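Local coordinates for NAD-dependent epimerase/dehydratase (Bacteroides thetaiotaomicron, PDB 3DHN), which probably binds NAD or NADP through a Rossmann-type domain and may act as an oxidoreductase, its exact reaction and substrate being unsettled, at residues K6-G11 against T32-H37. Numbering follows the deposited sequence.
Sequences KIVLIG and TAVVRH
Val8 lays its CG1 methyl against CG2 of Val34, 3.8 Å away, and the two side chains cross obliquely. CG1 of Val8 stands anti to the backbone N (chi1 -176°), which also brings it close to the carbonyl O of Thr32. Ile10, Val34 and Thr32 project from this same face of the sheet. Leu9 and Ala33 project from the other face and pack on Leu21 of helix 14-25.

The strands run parallel, and four backbone hydrogen bonds join them. Thr32 N donates to Ile7 O at 3.0 Å. Leu9 N donates to Thr32 O at 2.9 Å. Val34 N then bonds to Leu9 O, and Gly11 N to Val34 O, the last less straight at its hydrogen (146°). Ile7 O is gripped twice, since a water also donates to it. The same water lies 2.8 Å from Thr32 OG1, tying the threonine hydroxyl to the neighbouring strand.

Strand 6-10 also bonds to strand 70-73 on its other edge. Strand 6-10, helix 14-25 and strand 30-34 form the first beta-alpha-beta unit of a Rossmann fold, the dinucleotide-binding architecture of this family.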
loop_
_atom_site.group_PDB
_atom_site.type_symbol
_atom_site.label_atom_id
_atom_site.label_comp_id
_atom_site.label_asym_id
_atom_site.label_seq_id
_atom_site.Cartn_x
_atom_site.Cartn_y
_atom_site.Cartn_z
ATOM N N LYS A 6 8.112 8.946 -13.417
ATOM C CA LYS A 6 8.314 7.513 -13.596
ATOM C C LYS A 6 8.233 6.755 -12.277
ATOM O O LYS A 6 8.913 7.100 -11.310
ATOM C CB LYS A 6 9.667 7.243 -14.255
ATOM C CG LYS A 6 9.647 7.284 -15.778
ATOM C CD LYS A 6 10.964 6.755 -16.341
ATOM C CE LYS A 6 11.217 5.316 -15.889
ATOM N NZ LYS A 6 12.591 4.845 -16.229
ATOM N N ILE A 7 7.408 5.713 -12.252
ATOM C CA ILE A 7 7.224 4.915 -11.047
ATOM C C ILE A 7 7.161 3.417 -11.316
ATOM O O ILE A 7 6.883 2.975 -12.439
ATOM C CB ILE A 7 5.912 5.301 -10.305
ATOM C CG1 ILE A 7 4.694 4.810 -11.095
ATOM C CG2 ILE A 7 5.822 6.810 -10.139
ATOM C CD1 ILE A 7 3.359 5.104 -10.420
ATOM N N VAL A 8 7.428 2.647 -10.269
ATOM C CA VAL A 8 7.366 1.197 -10.333
ATOM C C VAL A 8 6.278 0.766 -9.353
ATOM O O VAL A 8 6.226 1.255 -8.222
ATOM C CB VAL A 8 8.679 0.547 -9.887
ATOM C CG1 VAL A 8 8.592 -0.961 -10.078
ATOM C CG2 VAL A 8 9.844 1.131 -10.668
ATOM N N LEU A 9 5.409 -0.140 -9.790
ATOM C CA LEU A 9 4.333 -0.639 -8.943
ATOM C C LEU A 9 4.586 -2.126 -8.731
ATOM O O LEU A 9 4.434 -2.928 -9.657
ATOM C CB LEU A 9 2.982 -0.433 -9.631
ATOM C CG LEU A 9 1.725 -0.114 -8.809
ATOM C CD1 LEU A 9 0.512 -0.402 -9.683
ATOM C CD2 LEU A 9 1.657 -0.930 -7.531
ATOM N N ILE A 10 4.993 -2.494 -7.523
ATOM C CA ILE A 10 5.262 -3.893 -7.204
ATOM C C ILE A 10 3.998 -4.589 -6.697
ATOM O O ILE A 10 3.369 -4.148 -5.723
ATOM C CB ILE A 10 6.384 -4.009 -6.154
ATOM C CG1 ILE A 10 7.694 -3.462 -6.741
ATOM C CG2 ILE A 10 6.559 -5.462 -5.729
ATOM C CD1 ILE A 10 8.852 -3.430 -5.766
ATOM N N GLY A 11 3.627 -5.672 -7.372
ATOM C CA GLY A 11 2.435 -6.405 -7.000
ATOM C C GLY A 11 1.221 -5.728 -7.603
ATOM O O GLY A 11 0.200 -5.530 -6.934
ATOM N N THR A 32 5.834 1.019 -14.459
ATOM C CA THR A 32 6.434 -0.285 -14.676
ATOM C C THR A 32 5.761 -1.186 -13.643
ATOM O O THR A 32 6.050 -1.110 -12.443
ATOM C CB THR A 32 7.953 -0.292 -14.439
ATOM O OG1 THR A 32 8.589 0.558 -15.401
ATOM C CG2 THR A 32 8.504 -1.702 -14.591
ATOM N N ALA A 33 4.837 -2.021 -14.110
ATOM C CA ALA A 33 4.114 -2.928 -13.232
ATOM C C ALA A 33 4.849 -4.250 -13.118
ATOM O O ALA A 33 5.223 -4.846 -14.124
ATOM C CB ALA A 33 2.702 -3.157 -13.764
ATOM N N VAL A 34 5.052 -4.704 -11.886
ATOM C CA VAL A 34 5.740 -5.965 -11.646
ATOM C C VAL A 34 4.744 -6.957 -11.060
ATOM O O VAL A 34 4.163 -6.713 -9.998
ATOM C CB VAL A 34 6.914 -5.785 -10.664
ATOM C CG1 VAL A 34 7.775 -7.031 -10.657
ATOM C CG2 VAL A 34 7.737 -4.566 -11.055
ATOM N N VAL A 35 4.551 -8.077 -11.754
ATOM C CA VAL A 35 3.595 -9.093 -11.315
ATOM C C VAL A 35 4.118 -10.506 -11.545
ATOM O O VAL A 35 5.094 -10.700 -12.264
ATOM C CB VAL A 35 2.274 -8.948 -12.087
ATOM C CG1 VAL A 35 1.637 -7.598 -11.790
ATOM C CG2 VAL A 35 2.538 -9.091 -13.596
ATOM N N ARG A 36 3.469 -11.491 -10.931
ATOM C CA ARG A 36 3.874 -12.883 -11.108
ATOM C C ARG A 36 3.313 -13.470 -12.397
ATOM O O ARG A 36 3.930 -14.350 -12.994
ATOM C CB ARG A 36 3.403 -13.759 -9.942
ATOM C CG ARG A 36 4.390 -13.872 -8.784
ATOM C CD ARG A 36 3.908 -14.887 -7.747
ATOM N NE ARG A 36 4.702 -14.845 -6.522
ATOM C CZ ARG A 36 4.499 -15.629 -5.467
ATOM N NH1 ARG A 36 3.522 -16.525 -5.485
ATOM N NH2 ARG A 36 5.265 -15.508 -4.391
ATOM N N HIS A 37 2.148 -12.984 -12.821
ATOM C CA HIS A 37 1.486 -13.483 -14.025
ATOM C C HIS A 37 1.115 -12.349 -14.981
ATOM O O HIS A 37 0.001 -11.825 -14.940
ATOM C CB HIS A 37 0.225 -14.254 -13.631
ATOM C CG HIS A 37 0.479 -15.396 -12.700
ATOM N ND1 HIS A 37 0.988 -16.604 -13.123
ATOM C CD2 HIS A 37 0.295 -15.514 -11.362
ATOM C CE1 HIS A 37 1.101 -17.420 -12.088
ATOM N NE2 HIS A 37 0.686 -16.782 -11.009
HETATM O O HOH W 1 8.326 3.319 -14.992
#